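Phosphoserine aminotransferase SerC (Cytophaga hutchinsonii ATCC 33406, PDB 3FFR) probably catalyses the pyridoxal-phosphate-dependent transfer of an amino group from glutamate to 3-phosphohydroxypyruvate, giving phosphoserine in serine biosynthesis. Local coordinates at residues 136-141 / 150-155; 172-177 / 299-304; 177-180 / 184-187; 193-198 / 253-258. All coordinates share one frame; numbering follows the deposited sequence. Where two conformers were deposited one is given.

Interaction 1 (136-141 / 150-155); sequences LTHNET and EDINTF
Leu136 and Phe155 both carry CG anti to the carbonyl carbon (chi1 -56° and -77°), and these torsions turn an isobutyl group and a phenyl ring onto each other. Leu136 CD2 stands over the centre of the Phe155 ring, 3.9 Å from the centroid and 9° off the ring normal, a CH-pi contact made almost squarely. The other branch, Leu136 CD1, reaches Phe155 CD1 at 3.8 Å and Ile152 CG2 at 4.0 Å, so the leucine touches both Ile152 and Phe155. The far methyl of the isoleucine goes elsewhere: Ile152 CD1 meets the edge of the His138 ring, 4.2 Å from His138 CD2. A type I turn from Ile152 to Phe155, closed by Phe155 N to Ile152 O, brings the phenyl ring back toward strand 133-137. Cys89 and Ile164, on the two neighbouring parallel strands, touch both Leu136 and Phe155. With an alanine in place of Phe155, Leu136 CD2 would probably lose the ring face it rests on, and a gap would open against the sheet. The contact across the two segments is apolar, made of methyl-to-ring and methyl-to-methyl packing, with the polar His138 ND1 hydrogen-bonded elsewhere, to Ser171 OG.

Interaction 2 (172-177 / 299-304); sequences LPYPKF and SMTTIV
One face of the Tyr174 ring is covered by Met300 CB, 3.8 Å above the plane and offset toward the rim, a CH-pi contact with CB 23° off the ring normal. Met300 is a selenomethionine residue in this model. It sits in the ST turn and ST motif headed by Ser299, which leads into strand 302-307 of the five-stranded sheet; the tyrosine belongs to the loop between strands 163-167 and 184-188 of the seven-stranded sheet, so in this class V aminotransferase the contact joins a loop of the large sheet to the turn that leads into the smaller one. At the phenol end, Met300 CG lies 3.7 Å from Tyr174 CE2 and 3.5 Å from Tyr174 OH. With CG anti to the backbone N (chi1 -178°), the tyrosine extends toward helix 264-284, where OH is hydrogen-bonded to Glu272. Nearer the backbone, Thr301 CG2 packs on Tyr174 CB at 3.9 Å, and Thr301 OG1 is hydrogen-bonded to Ser170 O. A valine in place of Tyr174 would be likely to leave Glu272 without its phenol partner and Met300 CB without a ring to lie on. Ser299 OG accepts from two backbone amides, Thr301 N and, straighter with an N-H...O angle of 166°, Thr302 N at 3.0 Å.

Interaction 3 (177-180 / 184-187); sequences FDWT and SVFF
Trp179 turns the edge of its six-membered ring to Val185, whose CG1 lies near the indole plane, 3.5 Å from CZ3 and 3.6 Å from CH2. The valine's other methyl, CG2, goes to Phe177 and approaches CE2 to 3.9 Å, obliquely to that ring. Each branch thus takes one aromatic: in the conformer described here, one of two modelled for Val185, chi1 71° puts CG1 between the backbone N and the carbonyl carbon and CG2 anti to the N. The two aromatics also meet, Phe177 CB lying 3.8 Å above the indole plane and offset toward its rim. In the fold, 177-180 lies late in the connection, without regular helix, from strand 163-167 to its parallel neighbour 184-188 in the seven-stranded sheet, and the contact folds the loop back over the strand it is about to enter. Trp179 NE1 is hydrogen-bonded to Leu56 O, and Tyr62 meets the indole edge-to-face. Within the loop, Asp178 OD1 forms an Asx turn with Thr180 N at 2.9 Å and also accepts from Thr180 OG1 at 2.7 Å, both donors coming from the same face of the carboxylate.

Interaction 4 (193-198 / 253-258); sequences FGLPAG and GKVTGD
This is buried apolar packing of a loop on a helix: Phe193 and Leu195, in the loop that follows strand 184-188 and the cofactor-bearing position 191, lie against Val255 and Thr256 on helix 246-262. Val255 does most on the helix side, with its two methyls divided between two loop residues. CG1, anti to the backbone N (chi1 164°), touches the loop backbone at Phe193 O, 3.6 Å away; CG2 meets Leu195 CD2 at 3.7 Å, the valine and leucine side chains running past each other in opposite directions. One residue further along the helix, Thr256 offers its methyl to the Phe193 ring, CG2 standing 4.0 Å from Phe193 CE1 and 4.2 Å from Phe193 CD1 in an oblique approach. The hydroxyl is turned elsewhere: at chi1 53° OG1 sits between the backbone N and the carbonyl carbon and is hydrogen-bonded back to Leu252 O, one helical turn earlier. Between its two contact residues the loop bends at Gly194, which has a positive phi (66°). Helix 39-55 packs on the Phe193 ring and on Thr256 through Leu52, while helix 19-28 brings Val19 to both Leu195 and Val255. Phe193 is also stacked on Phe187 of strand 184-188, and Pro196 reaches Met247 of the second subunit, which places the loop between the large sheet, three helices and the dimer interface.

Interactions 1 and 2 are bonded directly: Asn139 OD1 lies 2.6 Å from Ser299 OG and Asn139 ND2 3.0 Å from Thr302 OG1, both probable hydrogen bonds. Phe177 belongs to interactions 2 and 3, and its CE1 packs on Ile152 CD1 of interaction 1 at 3.7 Å. Interaction 4 lies in the chain loop closed by interaction 2, and Phe193 CE2 meets Phe187 CE2 of interaction 3 at 3.4 Å; the centres of interactions 4 and 1 are about 24 Å apart. Segment 136-141 touches the cofactor: Thr141 OG1 is hydrogen-bonded to O3 of the pyridoxal phosphate on Lys191, and segment 193-198 begins two residues later. The Thr301 side chain is about 13 Å from a bound serine.

Interaction 1 (136-141 / 150-155)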
loop_
_atom_site.group_PDB
_atom_site.type_symbol
_atom_site.label_atom_id
_atom_site.label_comp_id
_atom_site.label_asym_id
_atom_site.label_seq_id
_atom_site.Cartn_x
_atom_site.Cartn_y
_atom_site.Cartn_z
ATOM N N LEU A 136 3.817 -16.587 15.885
ATOM C CA LEU A 136 5.208 -16.635 16.247
ATOM C C LEU A 136 5.956 -15.556 15.511
ATOM O O LEU A 136 5.604 -15.218 14.393
ATOM C CB LEU A 136 5.794 -18.000 15.854
ATOM C CG LEU A 136 5.068 -19.216 16.458
ATOM C CD1 LEU A 136 5.672 -20.552 15.945
ATOM C CD2 LEU A 136 5.033 -19.133 17.994
ATOM N N THR A 137 6.995 -15.042 16.146
ATOM C CA THR A 137 7.821 -14.012 15.497
ATOM C C THR A 137 9.221 -14.554 15.337
ATOM O O THR A 137 9.953 -14.738 16.334
ATOM C CB THR A 137 7.786 -12.729 16.293
ATOM O OG1 THR A 137 6.441 -12.203 16.284
ATOM C CG2 THR A 137 8.744 -11.700 15.716
ATOM N N HIS A 138 9.602 -14.829 14.094
ATOM C CA HIS A 138 10.936 -15.417 13.864
ATOM C C HIS A 138 12.039 -14.458 14.271
ATOM O O HIS A 138 13.095 -14.850 14.795
ATOM C CB HIS A 138 11.158 -15.867 12.407
ATOM C CG HIS A 138 12.570 -16.248 12.156
ATOM N ND1 HIS A 138 13.504 -15.351 11.648
ATOM C CD2 HIS A 138 13.263 -17.345 12.532
ATOM C CE1 HIS A 138 14.689 -15.928 11.657
ATOM N NE2 HIS A 138 14.573 -17.133 12.202
ATOM N N ASN A 139 11.804 -13.179 14.019
ATOM C CA ASN A 139 12.801 -12.132 14.298
ATOM C C ASN A 139 12.172 -10.889 14.918
ATOM O O ASN A 139 11.468 -10.127 14.229
ATOM C CB ASN A 139 13.594 -11.790 13.032
ATOM C CG ASN A 139 14.964 -11.182 13.346
ATOM O OD1 ASN A 139 15.837 -11.853 13.956
ATOM N ND2 ASN A 139 15.165 -9.933 12.967
ATOM N N GLU A 140 12.325 -10.740 16.232
ATOM C CA GLU A 140 11.716 -9.589 16.953
ATOM C C GLU A 140 12.711 -8.459 16.808
ATOM O O GLU A 140 13.701 -8.342 17.538
ATOM C CB GLU A 140 11.416 -9.930 18.429
ATOM C CG GLU A 140 10.912 -8.761 19.258
ATOM C CD GLU A 140 9.689 -8.071 18.687
ATOM O OE1 GLU A 140 8.604 -8.697 18.631
ATOM O OE2 GLU A 140 9.846 -6.886 18.365
ATOM N N THR A 141 12.407 -7.639 15.818
ATOM C CA THR A 141 13.297 -6.586 15.346
ATOM C C THR A 141 13.637 -5.548 16.423
ATOM O O THR A 141 14.694 -4.920 16.399
ATOM C CB THR A 141 12.646 -5.850 14.150
ATOM O OG1 THR A 141 11.975 -6.796 13.310
ATOM C CG2 THR A 141 13.694 -5.073 13.318
ATOM N N GLU A 150 14.116 -24.583 14.373
ATOM C CA GLU A 150 13.989 -25.808 15.158
ATOM C C GLU A 150 13.024 -25.587 16.317
ATOM O O GLU A 150 12.294 -26.494 16.714
ATOM C CB GLU A 150 15.350 -26.342 15.662
ATOM C CG GLU A 150 16.109 -25.420 16.598
ATOM C CD GLU A 150 17.438 -26.020 17.042
ATOM O OE1 GLU A 150 17.668 -27.222 16.759
ATOM O OE2 GLU A 150 18.235 -25.292 17.676
ATOM N N ASP A 151 13.003 -24.368 16.833
ATOM C CA ASP A 151 12.085 -24.029 17.947
ATOM C C ASP A 151 10.665 -23.819 17.394
ATOM O O ASP A 151 9.659 -24.251 17.968
ATOM C CB ASP A 151 12.568 -22.809 18.730
ATOM C CG ASP A 151 13.828 -23.087 19.589
ATOM O OD1 ASP A 151 14.207 -24.258 19.829
ATOM O OD2 ASP A 151 14.410 -22.091 20.033
ATOM N N ILE A 152 10.589 -23.148 16.250
ATOM C CA ILE A 152 9.287 -22.932 15.582
ATOM C C ILE A 152 8.589 -24.279 15.343
ATOM O O ILE A 152 7.370 -24.439 15.507
ATOM C CB ILE A 152 9.481 -22.185 14.231
ATOM C CG1 ILE A 152 9.856 -20.727 14.575
ATOM C CG2 ILE A 152 8.189 -22.253 13.327
ATOM C CD1 ILE A 152 10.031 -19.769 13.490
ATOM N N ASN A 153 9.403 -25.249 14.956
ATOM C CA ASN A 153 8.909 -26.567 14.573
ATOM C C ASN A 153 8.280 -27.349 15.708
ATOM O O ASN A 153 7.630 -28.370 15.469
ATOM C CB ASN A 153 10.024 -27.424 13.938
ATOM C CG ASN A 153 10.369 -26.988 12.528
ATOM O OD1 ASN A 153 9.643 -26.202 11.914
ATOM N ND2 ASN A 153 11.478 -27.512 12.001
ATOM N N THR A 154 8.482 -26.880 16.929
ATOM C CA THR A 154 7.954 -27.585 18.098
ATOM C C THR A 154 6.500 -27.270 18.357
ATOM O O THR A 154 5.836 -27.949 19.135
ATOM C CB THR A 154 8.706 -27.260 19.400
ATOM O OG1 THR A 154 8.522 -25.885 19.756
ATOM C CG2 THR A 154 10.182 -27.606 19.282
ATOM N N PHE A 155 5.988 -26.259 17.689
ATOM C CA PHE A 155 4.590 -25.819 17.950
ATOM C C PHE A 155 3.489 -26.650 17.321
ATOM O O PHE A 155 2.400 -26.768 17.880
ATOM C CB PHE A 155 4.411 -24.337 17.623
ATOM C CG PHE A 155 4.977 -23.426 18.694
ATOM C CD1 PHE A 155 6.322 -23.109 18.710
ATOM C CD2 PHE A 155 4.175 -22.955 19.718
ATOM C CE1 PHE A 155 6.849 -22.309 19.699
ATOM C CE2 PHE A 155 4.707 -22.160 20.721
ATOM C CZ PHE A 155 6.046 -21.841 20.715
#

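Interaction 2 (172-177 / 299-304)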
loop_
_atom_site.group_PDB
_atom_site.type_symbol
_atom_site.label_atom_id
_atom_site.label_comp_id
_atom_site.label_asym_id
_atom_site.label_seq_id
_atom_site.Cartn_x
_atom_site.Cartn_y
_atom_site.Cartn_z
ATOM N N LEU A 172 13.363 -13.065 6.595
ATOM C CA LEU A 172 13.252 -13.808 5.329
ATOM C C LEU A 172 14.088 -13.043 4.296
ATOM O O LEU A 172 13.980 -11.819 4.205
ATOM C CB LEU A 172 11.772 -13.948 4.915
ATOM C CG LEU A 172 11.374 -15.009 3.894
ATOM C CD1 LEU A 172 11.620 -16.405 4.449
ATOM C CD2 LEU A 172 9.897 -14.852 3.489
ATOM N N PRO A 173 14.874 -13.756 3.455
ATOM C CA PRO A 173 14.983 -15.196 3.285
ATOM C C PRO A 173 16.019 -15.989 4.068
ATOM O O PRO A 173 16.408 -17.072 3.629
ATOM C CB PRO A 173 15.308 -15.296 1.792
ATOM C CG PRO A 173 16.204 -14.090 1.524
ATOM C CD PRO A 173 15.672 -13.017 2.451
ATOM N N TYR A 174 16.454 -15.479 5.217
ATOM C CA TYR A 174 17.435 -16.191 6.064
ATOM C C TYR A 174 16.904 -17.538 6.632
ATOM O O TYR A 174 17.491 -18.600 6.392
ATOM C CB TYR A 174 18.019 -15.305 7.148
ATOM C CG TYR A 174 19.037 -16.090 7.913
ATOM C CD1 TYR A 174 20.257 -16.435 7.326
ATOM C CD2 TYR A 174 18.764 -16.546 9.205
ATOM C CE1 TYR A 174 21.193 -17.224 8.035
ATOM C CE2 TYR A 174 19.677 -17.317 9.906
ATOM C CZ TYR A 174 20.887 -17.660 9.333
ATOM O OH TYR A 174 21.783 -18.437 10.080
ATOM N N PRO A 175 15.830 -17.506 7.437
ATOM C CA PRO A 175 15.321 -18.811 7.877
ATOM C C PRO A 175 14.878 -19.698 6.747
ATOM O O PRO A 175 14.319 -19.231 5.760
ATOM C CB PRO A 175 14.108 -18.442 8.721
ATOM C CG PRO A 175 13.673 -17.087 8.191
ATOM C CD PRO A 175 14.962 -16.410 7.894
ATOM N N LYS A 176 15.131 -20.985 6.934
ATOM C CA LYS A 176 14.706 -21.991 5.982
ATOM C C LYS A 176 13.625 -22.829 6.645
ATOM O O LYS A 176 13.885 -23.778 7.394
ATOM C CB LYS A 176 15.858 -22.869 5.501
ATOM C CG LYS A 176 15.399 -23.789 4.363
ATOM C CD LYS A 176 16.502 -24.622 3.736
ATOM C CE LYS A 176 15.954 -25.388 2.538
ATOM N NZ LYS A 176 14.843 -26.290 2.932
ATOM N N PHE A 177 12.393 -22.456 6.374
ATOM C CA PHE A 177 11.257 -23.118 7.010
ATOM C C PHE A 177 10.974 -24.505 6.501
ATOM O O PHE A 177 11.259 -24.854 5.356
ATOM C CB PHE A 177 9.970 -22.260 6.927
ATOM C CG PHE A 177 10.082 -20.957 7.681
ATOM C CD1 PHE A 177 10.001 -20.945 9.086
ATOM C CD2 PHE A 177 10.334 -19.778 7.024
ATOM C CE1 PHE A 177 10.171 -19.791 9.795
ATOM C CE2 PHE A 177 10.485 -18.595 7.739
ATOM C CZ PHE A 177 10.408 -18.609 9.133
ATOM N N SER A 299 19.721 -12.721 16.801
ATOM C CA SER A 299 19.393 -12.568 15.382
ATOM C C SER A 299 20.598 -12.482 14.484
ATOM O O SER A 299 21.576 -11.808 14.818
ATOM C CB SER A 299 18.559 -11.295 15.160
ATOM O OG SER A 299 18.277 -11.100 13.773
HETATM N N MSE A 300 20.546 -13.187 13.366
HETATM C CA MSE A 300 21.605 -13.099 12.344
HETATM C C MSE A 300 21.422 -11.892 11.388
HETATM O O MSE A 300 22.365 -11.478 10.696
HETATM C CB MSE A 300 21.643 -14.394 11.511
HETATM C CG MSE A 300 21.971 -15.638 12.244
HETATM SE SE MSE A 300 23.954 -15.657 12.497
HETATM C CE MSE A 300 24.090 -17.478 13.186
ATOM N N THR A 301 20.204 -11.318 11.350
ATOM C CA THR A 301 19.835 -10.240 10.406
ATOM C C THR A 301 19.705 -8.842 10.982
ATOM O O THR A 301 19.902 -7.831 10.289
ATOM C CB THR A 301 18.544 -10.601 9.620
ATOM O OG1 THR A 301 17.469 -10.892 10.535
ATOM C CG2 THR A 301 18.793 -11.815 8.730
ATOM N N THR A 302 19.354 -8.788 12.259
ATOM C CA THR A 302 19.279 -7.512 12.970
ATOM C C THR A 302 19.995 -7.707 14.307
ATOM O O THR A 302 19.412 -8.181 15.283
ATOM C CB THR A 302 17.841 -7.047 13.186
ATOM O OG1 THR A 302 17.161 -7.969 14.038
ATOM C CG2 THR A 302 17.067 -6.921 11.841
ATOM N N ILE A 303 21.275 -7.336 14.309
ATOM C CA ILE A 303 22.165 -7.560 15.470
ATOM C C ILE A 303 22.084 -6.409 16.453
ATOM O O ILE A 303 22.423 -5.271 16.143
ATOM C CB ILE A 303 23.619 -7.818 14.990
ATOM C CG1 ILE A 303 23.639 -9.024 14.027
ATOM C CG2 ILE A 303 24.591 -8.028 16.160
ATOM C CD1 ILE A 303 24.987 -9.259 13.292
ATOM N N VAL A 304 21.641 -6.737 17.659
ATOM C CA VAL A 304 21.454 -5.759 18.714
ATOM C C VAL A 304 22.553 -5.854 19.769
ATOM O O VAL A 304 22.861 -6.927 20.324
ATOM C CB VAL A 304 20.048 -5.900 19.318
ATOM C CG1 VAL A 304 19.821 -4.850 20.453
ATOM C CG2 VAL A 304 19.006 -5.737 18.172
#

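Interaction 3 (177-180 / 184-187)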
loop_
_atom_site.group_PDB
_atom_site.type_symbol
_atom_site.label_atom_id
_atom_site.label_comp_id
_atom_site.label_asym_id
_atom_site.label_seq_id
_atom_site.Cartn_x
_atom_site.Cartn_y
_atom_site.Cartn_z
ATOM N N PHE A 177 12.393 -22.456 6.374
ATOM C CA PHE A 177 11.257 -23.118 7.010
ATOM C C PHE A 177 10.974 -24.505 6.501
ATOM O O PHE A 177 11.259 -24.854 5.356
ATOM C CB PHE A 177 9.970 -22.260 6.927
ATOM C CG PHE A 177 10.082 -20.957 7.681
ATOM C CD1 PHE A 177 10.001 -20.945 9.086
ATOM C CD2 PHE A 177 10.334 -19.778 7.024
ATOM C CE1 PHE A 177 10.171 -19.791 9.795
ATOM C CE2 PHE A 177 10.485 -18.595 7.739
ATOM C CZ PHE A 177 10.408 -18.609 9.133
ATOM N N ASP A 178 10.448 -25.297 7.420
ATOM C CA ASP A 178 9.848 -26.579 7.088
ATOM C C ASP A 178 8.372 -26.231 6.923
ATOM O O ASP A 178 7.658 -25.982 7.902
ATOM C CB ASP A 178 10.027 -27.592 8.200
ATOM C CG ASP A 178 9.349 -28.913 7.894
ATOM O OD1 ASP A 178 8.411 -28.982 7.077
ATOM O OD2 ASP A 178 9.756 -29.902 8.532
ATOM N N TRP A 179 7.935 -26.198 5.672
ATOM C CA TRP A 179 6.595 -25.715 5.339
ATOM C C TRP A 179 5.512 -26.662 5.794
ATOM O O TRP A 179 4.348 -26.316 5.770
ATOM C CB TRP A 179 6.479 -25.449 3.835
ATOM C CG TRP A 179 7.495 -24.433 3.369
ATOM C CD1 TRP A 179 8.600 -24.677 2.595
ATOM C CD2 TRP A 179 7.543 -23.050 3.703
ATOM N NE1 TRP A 179 9.311 -23.533 2.412
ATOM C CE2 TRP A 179 8.680 -22.511 3.073
ATOM C CE3 TRP A 179 6.716 -22.206 4.447
ATOM C CZ2 TRP A 179 9.027 -21.179 3.186
ATOM C CZ3 TRP A 179 7.048 -20.870 4.527
ATOM C CH2 TRP A 179 8.203 -20.374 3.906
ATOM N N THR A 180 5.894 -27.856 6.227
ATOM C CA THR A 180 4.892 -28.805 6.696
ATOM C C THR A 180 4.580 -28.609 8.165
ATOM O O THR A 180 3.553 -29.098 8.641
ATOM C CB THR A 180 5.329 -30.280 6.507
ATOM O OG1 THR A 180 6.332 -30.621 7.469
ATOM C CG2 THR A 180 5.811 -30.545 5.063
ATOM N N SER A 184 1.854 -20.620 7.500
ATOM C CA SER A 184 1.970 -19.314 6.850
ATOM C C SER A 184 3.138 -18.526 7.386
ATOM O O SER A 184 3.561 -18.680 8.546
ATOM C CB SER A 184 0.659 -18.517 7.102
ATOM O OG SER A 184 0.664 -17.160 6.652
ATOM N N VAL A 185 3.703 -17.761 6.472
ATOM C CA VAL A 185 4.749 -16.798 6.813
ATOM C C VAL A 185 4.482 -15.503 6.061
ATOM O O VAL A 185 3.849 -15.492 5.005
ATOM C CB VAL A 185 6.165 -17.363 6.520
ATOM C CG1 VAL A 185 6.422 -17.462 5.022
ATOM C CG2 VAL A 185 7.250 -16.520 7.191
ATOM N N PHE A 186 4.936 -14.394 6.636
ATOM C CA PHE A 186 4.755 -13.109 5.979
ATOM C C PHE A 186 5.907 -12.180 6.238
ATOM O O PHE A 186 6.691 -12.322 7.186
ATOM C CB PHE A 186 3.420 -12.459 6.400
ATOM C CG PHE A 186 3.313 -12.189 7.892
ATOM C CD1 PHE A 186 2.812 -13.146 8.755
ATOM C CD2 PHE A 186 3.738 -10.987 8.426
ATOM C CE1 PHE A 186 2.704 -12.918 10.122
ATOM C CE2 PHE A 186 3.627 -10.756 9.798
ATOM C CZ PHE A 186 3.117 -11.720 10.639
ATOM N N PHE A 187 6.012 -11.247 5.318
ATOM C CA PHE A 187 7.034 -10.191 5.386
ATOM C C PHE A 187 6.605 -8.963 4.636
ATOM O O PHE A 187 5.539 -8.907 4.002
ATOM C CB PHE A 187 8.375 -10.693 4.844
ATOM C CG PHE A 187 8.380 -11.097 3.376
ATOM C CD1 PHE A 187 7.997 -12.366 2.982
ATOM C CD2 PHE A 187 8.816 -10.223 2.417
ATOM C CE1 PHE A 187 8.008 -12.756 1.625
ATOM C CE2 PHE A 187 8.832 -10.591 1.057
ATOM C CZ PHE A 187 8.442 -11.866 0.670
#

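Interaction 4 (193-198 / 253-258)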
loop_
_atom_site.group_PDB
_atom_site.type_symbol
_atom_site.label_atom_id
_atom_site.label_comp_id
_atom_site.label_asym_id
_atom_site.label_seq_id
_atom_site.Cartn_x
_atom_site.Cartn_y
_atom_site.Cartn_z
ATOM N N PHE A 193 14.613 -7.856 1.767
ATOM C CA PHE A 193 14.415 -7.844 0.303
ATOM C C PHE A 193 14.960 -6.580 -0.365
ATOM O O PHE A 193 15.101 -6.518 -1.600
ATOM C CB PHE A 193 12.989 -8.237 -0.113
ATOM C CG PHE A 193 12.759 -9.713 0.016
ATOM C CD1 PHE A 193 13.098 -10.560 -1.016
ATOM C CD2 PHE A 193 12.245 -10.261 1.165
ATOM C CE1 PHE A 193 12.919 -11.930 -0.901
ATOM C CE2 PHE A 193 12.049 -11.648 1.293
ATOM C CZ PHE A 193 12.386 -12.477 0.254
ATOM N N GLY A 194 15.314 -5.585 0.455
ATOM C CA GLY A 194 16.034 -4.412 -0.045
ATOM C C GLY A 194 15.301 -3.501 -1.019
ATOM O O GLY A 194 15.912 -2.910 -1.946
ATOM N N LEU A 195 13.986 -3.401 -0.839
ATOM C CA LEU A 195 13.169 -2.543 -1.675
ATOM C C LEU A 195 12.685 -1.353 -0.870
ATOM O O LEU A 195 12.677 -1.392 0.361
ATOM C CB LEU A 195 11.930 -3.296 -2.217
ATOM C CG LEU A 195 12.135 -4.539 -3.079
ATOM C CD1 LEU A 195 10.781 -4.911 -3.777
ATOM C CD2 LEU A 195 13.243 -4.339 -4.109
ATOM N N PRO A 196 12.247 -0.269 -1.559
ATOM C CA PRO A 196 11.548 0.754 -0.804
ATOM C C PRO A 196 10.285 0.155 -0.182
ATOM O O PRO A 196 9.732 -0.783 -0.699
ATOM C CB PRO A 196 11.125 1.759 -1.874
ATOM C CG PRO A 196 12.112 1.589 -2.955
ATOM C CD PRO A 196 12.309 0.070 -2.993
ATOM N N ALA A 197 9.844 0.704 0.938
ATOM C CA ALA A 197 8.599 0.226 1.546
ATOM C C ALA A 197 7.418 0.495 0.577
ATOM O O ALA A 197 7.457 1.400 -0.264
ATOM C CB ALA A 197 8.360 0.871 2.935
ATOM N N GLY A 198 6.377 -0.313 0.778
ATOM C CA GLY A 198 5.135 -0.260 0.019
ATOM C C GLY A 198 4.615 -1.581 -0.505
ATOM O O GLY A 198 3.750 -1.613 -1.380
ATOM N N GLY A 253 10.272 -8.919 -8.325
ATOM C CA GLY A 253 10.553 -9.991 -9.280
ATOM C C GLY A 253 11.974 -9.886 -9.799
ATOM O O GLY A 253 12.642 -10.886 -9.979
ATOM N N LYS A 254 12.448 -8.661 -9.999
ATOM C CA LYS A 254 13.814 -8.460 -10.500
ATOM C C LYS A 254 14.848 -8.839 -9.431
ATOM O O LYS A 254 15.836 -9.544 -9.694
ATOM C CB LYS A 254 14.041 -7.012 -10.942
ATOM C CG LYS A 254 13.270 -6.593 -12.190
ATOM C CD LYS A 254 13.659 -7.413 -13.425
ATOM C CE LYS A 254 12.965 -6.929 -14.677
ATOM N NZ LYS A 254 13.387 -7.711 -15.883
ATOM N N VAL A 255 14.636 -8.354 -8.212
ATOM C CA VAL A 255 15.581 -8.630 -7.096
ATOM C C VAL A 255 15.592 -10.088 -6.731
ATOM O O VAL A 255 16.645 -10.696 -6.490
ATOM C CB VAL A 255 15.272 -7.741 -5.858
ATOM C CG1 VAL A 255 15.953 -8.248 -4.586
ATOM C CG2 VAL A 255 15.662 -6.270 -6.185
ATOM N N THR A 256 14.415 -10.685 -6.707
ATOM C CA THR A 256 14.375 -12.119 -6.412
ATOM C C THR A 256 15.083 -12.882 -7.521
ATOM O O THR A 256 15.695 -13.913 -7.253
ATOM C CB THR A 256 12.973 -12.668 -6.176
ATOM O OG1 THR A 256 12.093 -12.326 -7.272
ATOM C CG2 THR A 256 12.394 -12.091 -4.860
ATOM N N GLY A 257 15.023 -12.371 -8.748
ATOM C CA GLY A 257 15.764 -13.018 -9.857
ATOM C C GLY A 257 17.258 -12.982 -9.575
ATOM O O GLY A 257 18.009 -13.979 -9.736
ATOM N N ASP A 258 17.693 -11.825 -9.126
ATOM C CA ASP A 258 19.095 -11.621 -8.782
ATOM C C ASP A 258 19.476 -12.584 -7.648
ATOM O O ASP A 258 20.545 -13.175 -7.641
ATOM C CB ASP A 258 19.370 -10.161 -8.350
ATOM C CG ASP A 258 19.190 -9.155 -9.481
ATOM O OD1 ASP A 258 19.503 -9.519 -10.640
ATOM O OD2 ASP A 258 18.759 -8.004 -9.211
#